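Local structure of endonuclease and methylase LlaGI (Lactococcus lactis, 5FFJ) at residues N1064-W1068 with E1115-S1121; E1091-L1095 with V1107-T1112; N1286-Q1290 with Y1377-L1381. The protein is a Type ISP restriction-modification enzyme that recognises a DNA sequence and joins methyltransferase and helicase-like ATPase regions, here with its nuclease deleted. All blocks are in the same frame, centred on the assembly; numbering follows the deposited sequence.

Interaction 1: N1064-W1068 with E1115-S1121. With nucleotides of chain C.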
loop_
_atom_site.group_PDB
_atom_site.type_symbol
_atom_site.label_atom_id
_atom_site.label_comp_id
_atom_site.label_asym_id
_atom_site.label_seq_id
_atom_site.Cartn_x
_atom_site.Cartn_y
_atom_site.Cartn_z
ATOM N N ASN A 1064 -18.608 12.812 2.521
ATOM C CA ASN A 1064 -17.163 12.620 2.354
ATOM C C ASN A 1064 -16.405 12.457 3.682
ATOM O O ASN A 1064 -15.187 12.287 3.686
ATOM C CB ASN A 1064 -16.550 13.776 1.543
ATOM C CG ASN A 1064 -16.595 13.526 0.036
ATOM O OD1 ASN A 1064 -17.627 13.134 -0.514
ATOM N ND2 ASN A 1064 -15.461 13.734 -0.635
ATOM N N ARG A 1065 -17.123 12.477 4.804
ATOM C CA ARG A 1065 -16.505 12.300 6.119
ATOM C C ARG A 1065 -17.513 11.687 7.093
ATOM O O ARG A 1065 -17.884 12.299 8.095
ATOM C CB ARG A 1065 -15.968 13.636 6.651
ATOM C CG ARG A 1065 -16.938 14.808 6.551
ATOM C CD ARG A 1065 -16.276 16.105 7.003
ATOM N NE ARG A 1065 -15.181 16.511 6.122
ATOM C CZ ARG A 1065 -15.298 17.345 5.090
ATOM N NH1 ARG A 1065 -16.473 17.881 4.781
ATOM N NH2 ARG A 1065 -14.231 17.644 4.360
ATOM N N ASP A 1066 -17.938 10.462 6.791
ATOM C CA ASP A 1066 -19.007 9.797 7.533
ATOM C C ASP A 1066 -18.670 9.576 9.007
ATOM O O ASP A 1066 -19.525 9.763 9.874
ATOM C CB ASP A 1066 -19.346 8.451 6.878
ATOM C CG ASP A 1066 -20.113 8.605 5.570
ATOM O OD1 ASP A 1066 -20.551 9.732 5.251
ATOM O OD2 ASP A 1066 -20.289 7.590 4.863
ATOM N N ALA A 1067 -17.435 9.174 9.295
ATOM C CA ALA A 1067 -17.045 8.851 10.666
ATOM C C ALA A 1067 -17.250 10.039 11.604
ATOM O O ALA A 1067 -17.639 9.868 12.761
ATOM C CB ALA A 1067 -15.596 8.388 10.715
ATOM N N TRP A 1068 -16.995 11.241 11.098
ATOM C CA TRP A 1068 -17.151 12.460 11.885
ATOM C C TRP A 1068 -18.593 12.948 11.881
ATOM O O TRP A 1068 -19.155 13.277 12.925
ATOM C CB TRP A 1068 -16.246 13.568 11.343
ATOM C CG TRP A 1068 -14.779 13.295 11.478
ATOM C CD1 TRP A 1068 -13.983 12.622 10.597
ATOM C CD2 TRP A 1068 -13.928 13.699 12.557
ATOM N NE1 TRP A 1068 -12.690 12.581 11.063
ATOM C CE2 TRP A 1068 -12.631 13.235 12.264
ATOM C CE3 TRP A 1068 -14.140 14.407 13.744
ATOM C CZ2 TRP A 1068 -11.550 13.455 13.116
ATOM C CZ3 TRP A 1068 -13.066 14.625 14.585
ATOM C CH2 TRP A 1068 -11.788 14.151 14.268
ATOM N N GLU A 1115 -5.517 12.597 10.399
ATOM C CA GLU A 1115 -6.909 12.199 10.219
ATOM C C GLU A 1115 -7.632 11.973 11.546
ATOM O O GLU A 1115 -8.833 11.701 11.565
ATOM C CB GLU A 1115 -6.989 10.939 9.357
ATOM C CG GLU A 1115 -7.439 11.221 7.933
ATOM C CD GLU A 1115 -7.357 10.003 7.034
ATOM O OE1 GLU A 1115 -6.585 9.074 7.354
ATOM O OE2 GLU A 1115 -8.064 9.974 6.004
ATOM N N ARG A 1116 -6.904 12.088 12.651
ATOM C CA ARG A 1116 -7.521 12.059 13.973
ATOM C C ARG A 1116 -7.982 13.456 14.382
ATOM O O ARG A 1116 -8.575 13.641 15.446
ATOM C CB ARG A 1116 -6.550 11.502 15.013
ATOM C CG ARG A 1116 -6.180 10.042 14.780
ATOM C CD ARG A 1116 -5.673 9.360 16.044
ATOM N NE ARG A 1116 -6.673 9.365 17.111
ATOM C CZ ARG A 1116 -6.809 8.415 18.034
ATOM N NH1 ARG A 1116 -6.014 7.352 18.041
ATOM N NH2 ARG A 1116 -7.754 8.528 18.958
ATOM N N LYS A 1117 -7.704 14.431 13.521
ATOM C CA LYS A 1117 -8.041 15.831 13.765
ATOM C C LYS A 1117 -9.122 16.307 12.804
ATOM O O LYS A 1117 -10.178 16.788 13.215
ATOM C CB LYS A 1117 -6.803 16.710 13.603
ATOM C CG LYS A 1117 -5.731 16.484 14.642
ATOM C CD LYS A 1117 -5.998 17.315 15.880
ATOM C CE LYS A 1117 -4.859 17.209 16.875
ATOM N NZ LYS A 1117 -5.011 18.193 17.980
ATOM N N ILE A 1118 -8.833 16.154 11.514
ATOM C CA ILE A 1118 -9.702 16.625 10.440
ATOM C C ILE A 1118 -9.795 15.581 9.335
ATOM O O ILE A 1118 -8.818 14.885 9.050
ATOM C CB ILE A 1118 -9.178 17.972 9.843
ATOM C CG1 ILE A 1118 -9.551 19.147 10.750
ATOM C CG2 ILE A 1118 -9.732 18.237 8.434
ATOM C CD1 ILE A 1118 -8.526 20.261 10.744
ATOM N N SER A 1119 -10.978 15.461 8.738
ATOM C CA SER A 1119 -11.136 14.700 7.505
ATOM C C SER A 1119 -11.264 15.690 6.347
ATOM O O SER A 1119 -12.364 16.118 5.996
ATOM C CB SER A 1119 -12.346 13.759 7.570
ATOM O OG SER A 1119 -12.288 12.801 6.520
ATOM N N TRP A 1120 -10.120 16.069 5.782
ATOM C CA TRP A 1120 -10.067 16.970 4.632
ATOM C C TRP A 1120 -10.837 16.441 3.432
ATOM O O TRP A 1120 -10.917 15.235 3.198
ATOM C CB TRP A 1120 -8.613 17.232 4.215
ATOM C CG TRP A 1120 -7.812 17.978 5.242
ATOM C CD1 TRP A 1120 -6.756 17.502 5.964
ATOM C CD2 TRP A 1120 -8.012 19.331 5.667
ATOM N NE1 TRP A 1120 -6.283 18.478 6.809
ATOM C CE2 TRP A 1120 -7.039 19.610 6.646
ATOM C CE3 TRP A 1120 -8.918 20.334 5.313
ATOM C CZ2 TRP A 1120 -6.947 20.850 7.274
ATOM C CZ3 TRP A 1120 -8.824 21.564 5.939
ATOM C CH2 TRP A 1120 -7.847 21.810 6.909
ATOM N N SER A 1121 -11.413 17.374 2.685
ATOM C CA SER A 1121 -11.983 17.100 1.377
ATOM C C SER A 1121 -11.661 18.295 0.495
ATOM O O SER A 1121 -11.254 19.339 1.003
ATOM C CB SER A 1121 -13.489 16.874 1.466
ATOM O OG SER A 1121 -14.152 18.069 1.840
ATOM P P DG C 16 -15.967 8.801 3.991
ATOM O OP1 DG C 16 -15.382 9.249 5.271
ATOM O OP2 DG C 16 -17.319 9.266 3.603
ATOM O "O5'" DG C 16 -14.954 9.180 2.810
ATOM C "C5'" DG C 16 -15.005 8.433 1.606
ATOM C "C4'" DG C 16 -14.118 9.018 0.524
ATOM O "O4'" DG C 16 -14.423 8.341 -0.721
ATOM C "C3'" DG C 16 -14.359 10.475 0.183
ATOM O "O3'" DG C 16 -13.324 10.969 -0.654
ATOM C "C2'" DG C 16 -15.651 10.351 -0.583
ATOM C "C1'" DG C 16 -15.300 9.168 -1.483
ATOM N N9 DG C 16 -16.435 8.372 -1.924
ATOM C C8 DG C 16 -17.608 8.125 -1.252
ATOM N N7 DG C 16 -18.434 7.363 -1.921
ATOM C C5 DG C 16 -17.760 7.092 -3.105
ATOM C C6 DG C 16 -18.147 6.319 -4.225
ATOM O O6 DG C 16 -19.204 5.696 -4.400
ATOM N N1 DG C 16 -17.160 6.308 -5.208
ATOM C C2 DG C 16 -15.953 6.964 -5.118
ATOM N N2 DG C 16 -15.123 6.843 -6.161
ATOM N N3 DG C 16 -15.583 7.687 -4.078
ATOM C C4 DG C 16 -16.531 7.706 -3.116
ATOM P P DA C 17 -12.348 12.155 -0.191
ATOM O OP1 DA C 17 -11.580 11.644 0.968
ATOM O OP2 DA C 17 -13.130 13.404 -0.059
ATOM O "O5'" DA C 17 -11.366 12.313 -1.446
ATOM C "C5'" DA C 17 -10.570 11.202 -1.853
ATOM C "C4'" DA C 17 -10.629 10.978 -3.355
ATOM O "O4'" DA C 17 -11.983 10.640 -3.743
ATOM C "C3'" DA C 17 -10.227 12.175 -4.219
ATOM O "O3'" DA C 17 -9.414 11.731 -5.306
ATOM C "C2'" DA C 17 -11.563 12.742 -4.682
ATOM C "C1'" DA C 17 -12.412 11.491 -4.786
ATOM N N9 DA C 17 -13.833 11.718 -4.617
ATOM C C8 DA C 17 -14.440 12.432 -3.625
ATOM N N7 DA C 17 -15.744 12.448 -3.711
ATOM C C5 DA C 17 -16.009 11.680 -4.830
ATOM C C6 DA C 17 -17.205 11.313 -5.454
ATOM N N6 DA C 17 -18.400 11.695 -5.006
ATOM N N1 DA C 17 -17.127 10.539 -6.556
ATOM C C2 DA C 17 -15.918 10.164 -6.994
ATOM N N3 DA C 17 -14.721 10.447 -6.488
ATOM C C4 DA C 17 -14.841 11.218 -5.396
ATOM P P DG C 15 -18.883 1.840 5.126
ATOM O OP1 DG C 15 -18.606 2.023 6.570
ATOM O OP2 DG C 15 -20.197 1.300 4.709
ATOM O "O5'" DG C 15 -18.656 3.215 4.337
ATOM C "C5'" DG C 15 -18.161 4.368 5.019
ATOM C "C4'" DG C 15 -17.007 4.991 4.259
ATOM O "O4'" DG C 15 -16.814 4.269 3.006
ATOM C "C3'" DG C 15 -17.210 6.457 3.873
ATOM O "O3'" DG C 15 -15.974 7.191 3.981
ATOM C "C2'" DG C 15 -17.715 6.354 2.439
ATOM C "C1'" DG C 15 -16.938 5.158 1.913
ATOM N N9 DG C 15 -17.578 4.456 0.793
ATOM C C8 DG C 15 -18.797 3.818 0.792
ATOM N N7 DG C 15 -19.097 3.269 -0.356
ATOM C C5 DG C 15 -18.008 3.558 -1.168
ATOM C C6 DG C 15 -17.762 3.225 -2.525
ATOM O O6 DG C 15 -18.484 2.586 -3.304
ATOM N N1 DG C 15 -16.533 3.714 -2.960
ATOM C C2 DG C 15 -15.654 4.434 -2.184
ATOM N N2 DG C 15 -14.517 4.822 -2.775
ATOM N N3 DG C 15 -15.873 4.752 -0.917
ATOM C C4 DG C 15 -17.065 4.285 -0.475
#
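Arg1065 holds the N-cap position of the short helix that begins at Asp1066, and there the two backbones come closest, the CA atoms of Arg1065 and Ser1119 lying 6.0 Å apart. Segment 1115-1121 is irregular and ends at Ser1121, itself the N-cap residue of helix 1122-1129. The Arg1065 guanidinium reaches across edge-on: NE and NH2 both donate to Ser1119 O, at 2.8 and 2.9 Å, and NH2 also donates to Ser1121 OG at 2.6 Å. Ser1121 OG is shared with Glu1162, and Arg1065 NH1 turns to Leu1160 O, so the arginine joins 1119-1121 to the chain at Leu1160. Trp1068 lies against the 1115-1119 part of the second segment, its CH2 3.3 Å from Lys1117 O and its CD1 3.6 Å from Ser1119 CB, with Ile1083 and Met1084 of helix 1074-1096 also touching the indole. Residues 1064-1066 also meet the DNA backbone of chain C: Asp1066 N donates to OP1 of DG16 at 3.2 Å, and Asn1064 ND2 makes a very short 2.4 Å hydrogen bond to OP2 of DA17. Binding a phosphate through the first free amide of a helix is a classic helix N-terminus arrangement, here within the DNA-binding surface of the specificity domain.

Interaction 2: E1091-L1095 with V1107-T1112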
loop_
_atom_site.group_PDB
_atom_site.type_symbol
_atom_site.label_atom_id
_atom_site.label_comp_id
_atom_site.label_asym_id
_atom_site.label_seq_id
_atom_site.Cartn_x
_atom_site.Cartn_y
_atom_site.Cartn_z
ATOM N N GLU A 1091 -6.626 25.600 12.487
ATOM C CA GLU A 1091 -5.789 25.595 11.294
ATOM C C GLU A 1091 -5.955 26.917 10.555
ATOM O O GLU A 1091 -4.992 27.469 10.031
ATOM C CB GLU A 1091 -6.146 24.424 10.374
ATOM C CG GLU A 1091 -5.933 23.048 10.991
ATOM C CD GLU A 1091 -4.480 22.759 11.317
ATOM O OE1 GLU A 1091 -3.593 23.210 10.562
ATOM O OE2 GLU A 1091 -4.227 22.078 12.334
ATOM N N VAL A 1092 -7.181 27.427 10.533
ATOM C CA VAL A 1092 -7.471 28.702 9.889
ATOM C C VAL A 1092 -6.781 29.850 10.623
ATOM O O VAL A 1092 -6.165 30.713 9.996
ATOM C CB VAL A 1092 -8.992 28.958 9.826
ATOM C CG1 VAL A 1092 -9.300 30.434 9.586
ATOM C CG2 VAL A 1092 -9.621 28.099 8.738
ATOM N N ASP A 1093 -6.893 29.858 11.949
ATOM C CA ASP A 1093 -6.233 30.868 12.770
ATOM C C ASP A 1093 -4.725 30.843 12.538
ATOM O O ASP A 1093 -4.071 31.887 12.550
ATOM C CB ASP A 1093 -6.541 30.651 14.256
ATOM C CG ASP A 1093 -7.899 31.200 14.663
ATOM O OD1 ASP A 1093 -8.343 32.213 14.085
ATOM O OD2 ASP A 1093 -8.521 30.618 15.577
ATOM N N ARG A 1094 -4.178 29.648 12.329
ATOM C CA ARG A 1094 -2.760 29.508 12.013
ATOM C C ARG A 1094 -2.457 30.171 10.672
ATOM O O ARG A 1094 -1.490 30.922 10.550
ATOM C CB ARG A 1094 -2.345 28.034 11.980
ATOM C CG ARG A 1094 -0.880 27.813 11.613
ATOM C CD ARG A 1094 -0.579 26.355 11.328
ATOM N NE ARG A 1094 -0.726 25.515 12.512
ATOM C CZ ARG A 1094 -0.237 24.283 12.618
ATOM N NH1 ARG A 1094 0.441 23.744 11.614
ATOM N NH2 ARG A 1094 -0.420 23.592 13.734
ATOM N N LEU A 1095 -3.289 29.885 9.673
ATOM C CA LEU A 1095 -3.126 30.443 8.334
ATOM C C LEU A 1095 -3.318 31.955 8.328
ATOM O O LEU A 1095 -2.773 32.656 7.476
ATOM C CB LEU A 1095 -4.115 29.803 7.355
ATOM C CG LEU A 1095 -3.969 28.310 7.041
ATOM C CD1 LEU A 1095 -4.972 27.888 5.971
ATOM C CD2 LEU A 1095 -2.551 27.957 6.621
ATOM N N VAL A 1107 -2.315 24.730 0.108
ATOM C CA VAL A 1107 -2.578 24.869 1.537
ATOM C C VAL A 1107 -2.156 23.627 2.326
ATOM O O VAL A 1107 -1.928 23.698 3.534
ATOM C CB VAL A 1107 -4.074 25.152 1.788
ATOM C CG1 VAL A 1107 -4.923 23.967 1.354
ATOM C CG2 VAL A 1107 -4.328 25.495 3.248
ATOM N N VAL A 1108 -2.058 22.495 1.635
ATOM C CA VAL A 1108 -1.679 21.224 2.251
ATOM C C VAL A 1108 -0.405 21.308 3.088
ATOM O O VAL A 1108 -0.311 20.698 4.152
ATOM C CB VAL A 1108 -1.482 20.136 1.177
ATOM C CG1 VAL A 1108 -0.814 18.893 1.770
ATOM C CG2 VAL A 1108 -2.817 19.775 0.539
ATOM N N ASP A 1109 0.580 22.048 2.593
ATOM C CA ASP A 1109 1.875 22.150 3.256
ATOM C C ASP A 1109 1.801 22.912 4.578
ATOM O O ASP A 1109 2.701 22.803 5.413
ATOM C CB ASP A 1109 2.881 22.826 2.325
ATOM C CG ASP A 1109 2.973 22.141 0.975
ATOM O OD1 ASP A 1109 2.961 20.891 0.939
ATOM O OD2 ASP A 1109 3.050 22.851 -0.050
ATOM N N TYR A 1110 0.722 23.669 4.765
ATOM C CA TYR A 1110 0.570 24.526 5.937
ATOM C C TYR A 1110 -0.532 24.037 6.880
ATOM O O TYR A 1110 -0.954 24.769 7.778
ATOM C CB TYR A 1110 0.271 25.962 5.497
ATOM C CG TYR A 1110 1.222 26.482 4.442
ATOM C CD1 TYR A 1110 1.003 26.223 3.096
ATOM C CD2 TYR A 1110 2.337 27.232 4.793
ATOM C CE1 TYR A 1110 1.868 26.692 2.128
ATOM C CE2 TYR A 1110 3.208 27.708 3.832
ATOM C CZ TYR A 1110 2.969 27.434 2.501
ATOM O OH TYR A 1110 3.832 27.905 1.539
ATOM N N VAL A 1111 -0.995 22.804 6.675
ATOM C CA VAL A 1111 -2.075 22.245 7.490
ATOM C C VAL A 1111 -1.735 20.854 8.037
ATOM O O VAL A 1111 -0.726 20.256 7.665
ATOM C CB VAL A 1111 -3.392 22.175 6.693
ATOM C CG1 VAL A 1111 -3.855 23.575 6.340
ATOM C CG2 VAL A 1111 -3.225 21.344 5.435
ATOM N N THR A 1112 -2.604 20.347 8.910
ATOM C CA THR A 1112 -2.262 19.251 9.823
ATOM C C THR A 1112 -2.095 17.841 9.232
ATOM O O THR A 1112 -1.238 17.084 9.687
ATOM C CB THR A 1112 -3.322 19.132 10.938
ATOM O OG1 THR A 1112 -3.023 17.988 11.746
ATOM C CG2 THR A 1112 -4.735 18.989 10.359
#
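In the specificity domain, the loop between helices 1074-1096 and 1122-1129 folds back on the end of the first helix. Segment 1107-1112 leaves a 3-10 turn and runs past residues 1091-1095; the surface buried is largest for Leu1095, Glu1091 and Tyr1110. Leu1095 supplies the apolar part. Although its CA-to-CB bond points sideways, the end of the side chain comes nearer the loop, setting CD1 3.7 Å from Val1107 CG2 and CD2 3.6 Å from Tyr1110 CB; Leu1102, in the connecting loop, packs on the same leucine. Tyr1110 offers its CB to this cluster while its ring leads away, and its carbonyl O lies 3.9 Å from Arg1094 CD at the margin of the contact. One helical turn before Leu1095, Glu1091 points toward the loop. Its m,m side chain sets the carboxylate beside Val1111 CA and the Thr1112 side chain, while Ile1118, farther along the same loop, touches it. The approach is close: Glu1091 OE1 stands 3.6 Å from Val1111 CA, and Glu1091 OE2 is 3.4 Å from Thr1112 CB.

Interaction 3: N1286-Q1290 with Y1377-L1381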
loop_
_atom_site.group_PDB
_atom_site.type_symbol
_atom_site.label_atom_id
_atom_site.label_comp_id
_atom_site.label_asym_id
_atom_site.label_seq_id
_atom_site.Cartn_x
_atom_site.Cartn_y
_atom_site.Cartn_z
ATOM N N ASN A 1286 -42.655 1.114 8.110
ATOM C CA ASN A 1286 -42.814 0.588 9.460
ATOM C C ASN A 1286 -41.937 -0.642 9.695
ATOM O O ASN A 1286 -42.297 -1.540 10.458
ATOM C CB ASN A 1286 -44.279 0.239 9.722
ATOM C CG ASN A 1286 -45.201 1.432 9.572
ATOM O OD1 ASN A 1286 -45.270 2.291 10.451
ATOM N ND2 ASN A 1286 -45.927 1.484 8.459
ATOM N N TYR A 1287 -40.778 -0.664 9.044
ATOM C CA TYR A 1287 -39.890 -1.819 9.073
ATOM C C TYR A 1287 -39.358 -2.163 10.468
ATOM O O TYR A 1287 -38.938 -3.295 10.709
ATOM C CB TYR A 1287 -38.706 -1.575 8.135
ATOM C CG TYR A 1287 -37.765 -0.490 8.616
ATOM C CD1 TYR A 1287 -36.674 -0.799 9.417
ATOM C CD2 TYR A 1287 -37.971 0.840 8.273
ATOM C CE1 TYR A 1287 -35.812 0.184 9.861
ATOM C CE2 TYR A 1287 -37.109 1.832 8.712
ATOM C CZ TYR A 1287 -36.032 1.496 9.507
ATOM O OH TYR A 1287 -35.167 2.470 9.953
ATOM N N GLU A 1288 -39.372 -1.196 11.382
ATOM C CA GLU A 1288 -38.693 -1.361 12.668
ATOM C C GLU A 1288 -39.597 -1.984 13.732
ATOM O O GLU A 1288 -39.124 -2.372 14.803
ATOM C CB GLU A 1288 -38.139 -0.017 13.176
ATOM C CG GLU A 1288 -38.714 1.242 12.524
ATOM C CD GLU A 1288 -38.073 2.517 13.053
ATOM O OE1 GLU A 1288 -38.759 3.563 13.090
ATOM O OE2 GLU A 1288 -36.881 2.479 13.430
ATOM N N ASN A 1289 -40.889 -2.087 13.436
ATOM C CA ASN A 1289 -41.829 -2.759 14.332
ATOM C C ASN A 1289 -42.901 -3.510 13.556
ATOM O O ASN A 1289 -43.841 -2.911 13.034
ATOM C CB ASN A 1289 -42.483 -1.758 15.282
ATOM C CG ASN A 1289 -41.567 -1.356 16.417
ATOM O OD1 ASN A 1289 -41.296 -2.151 17.318
ATOM N ND2 ASN A 1289 -41.086 -0.117 16.384
ATOM N N GLN A 1290 -42.748 -4.830 13.505
ATOM C CA GLN A 1290 -43.618 -5.690 12.717
ATOM C C GLN A 1290 -43.842 -7.005 13.463
ATOM O O GLN A 1290 -42.917 -7.510 14.101
ATOM C CB GLN A 1290 -42.995 -5.949 11.343
ATOM C CG GLN A 1290 -43.983 -6.055 10.197
ATOM C CD GLN A 1290 -44.702 -4.749 9.921
ATOM O OE1 GLN A 1290 -44.114 -3.672 10.015
ATOM N NE2 GLN A 1290 -45.982 -4.840 9.582
ATOM N N TYR A 1377 -34.649 -2.205 20.851
ATOM C CA TYR A 1377 -34.839 -1.648 19.513
ATOM C C TYR A 1377 -34.246 -2.532 18.417
ATOM O O TYR A 1377 -34.933 -2.882 17.456
ATOM C CB TYR A 1377 -34.221 -0.254 19.428
ATOM C CG TYR A 1377 -34.205 0.322 18.028
ATOM C CD1 TYR A 1377 -35.301 1.016 17.527
ATOM C CD2 TYR A 1377 -33.095 0.175 17.207
ATOM C CE1 TYR A 1377 -35.289 1.547 16.250
ATOM C CE2 TYR A 1377 -33.076 0.699 15.926
ATOM C CZ TYR A 1377 -34.175 1.384 15.454
ATOM O OH TYR A 1377 -34.159 1.908 14.182
ATOM N N ILE A 1378 -32.974 -2.887 18.562
ATOM C CA ILE A 1378 -32.269 -3.619 17.516
ATOM C C ILE A 1378 -32.811 -5.037 17.409
ATOM O O ILE A 1378 -32.950 -5.573 16.309
ATOM C CB ILE A 1378 -30.747 -3.667 17.767
ATOM C CG1 ILE A 1378 -30.220 -2.275 18.130
ATOM C CG2 ILE A 1378 -30.033 -4.193 16.533
ATOM C CD1 ILE A 1378 -28.733 -2.227 18.425
ATOM N N LEU A 1379 -33.124 -5.637 18.554
ATOM C CA LEU A 1379 -33.723 -6.967 18.576
ATOM C C LEU A 1379 -35.104 -6.922 17.928
ATOM O O LEU A 1379 -35.436 -7.775 17.105
ATOM C CB LEU A 1379 -33.816 -7.496 20.006
ATOM C CG LEU A 1379 -34.269 -8.948 20.178
ATOM C CD1 LEU A 1379 -33.351 -9.913 19.439
ATOM C CD2 LEU A 1379 -34.327 -9.299 21.659
ATOM N N ASN A 1380 -35.902 -5.923 18.298
ATOM C CA ASN A 1380 -37.192 -5.695 17.653
ATOM C C ASN A 1380 -37.034 -5.453 16.157
ATOM O O ASN A 1380 -37.803 -5.970 15.347
ATOM C CB ASN A 1380 -37.913 -4.502 18.283
ATOM C CG ASN A 1380 -38.516 -4.825 19.633
ATOM O OD1 ASN A 1380 -38.935 -5.954 19.890
ATOM N ND2 ASN A 1380 -38.569 -3.827 20.506
ATOM N N LEU A 1381 -36.031 -4.655 15.803
ATOM C CA LEU A 1381 -35.776 -4.316 14.410
ATOM C C LEU A 1381 -35.454 -5.566 13.597
ATOM O O LEU A 1381 -36.040 -5.788 12.537
ATOM C CB LEU A 1381 -34.631 -3.308 14.311
ATOM C CG LEU A 1381 -34.084 -3.017 12.911
ATOM C CD1 LEU A 1381 -35.158 -2.441 12.000
ATOM C CD2 LEU A 1381 -32.900 -2.075 13.004
#
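The type I turn of residues 1286-1289 packs on the first turn of helix 1377-1398 through one hydrogen bond and an apolar contact. The polar link runs from Tyr1377 OH to Glu1288 OE2 at 2.9 Å, with the carboxylate oxygen near the plane of the tyrosine ring. Glu1288 is also bound on its other oxygen, OE1, in a salt bridge to Lys1151, so one carboxylate ties the turn both to the helix and to a strand. Apolar contact centres on Leu1381, whose CD1 meets the edge of the Tyr1287 ring at CD1, 3.4 Å away, and lies 3.8 Å from Glu1288 CA. The backbones are correspondingly close, with the CA atoms of Glu1288 and Leu1381 only 4.5 Å apart. A looser contact sets Asn1289 OD1 4.2 Å from Asn1380 CB. Within the segments, the beta turn presents Tyr1287 and Glu1288 in succession, while on the helix the i to i+4 spacing, with Leu1381 N bonded to Tyr1377 O at 2.7 Å, places both partner side chains on one face. The turn directly follows helix 1270-1285, and its tyrosine packs edge-to-face on Phe1149 and against Lys1151 of strand 1150-1155; the contact therefore brings together the end of one helix, the start of the C-terminal helix and that strand.

All three contacts fall within the C-terminal specificity domain. Following the chain, residues 1064-1068 open the loop of interaction 1, which runs through helix 1074-1096 and closes at 1115-1121. Interaction 2 is nested inside it, joining the end of that helix to the loop that follows. The two touch, Ile1118 CD1 lying 3.8 Å from Glu1091 CG and Trp1120 CZ2 3.8 Å from Val1111 CB, so the two contacts pack directly on each other. Interaction 3 comes later in series, closing an 86-residue excursion between residues 1290 and 1377; its centre is about 31 Å from that of interaction 1 and about 46 Å from that of interaction 2.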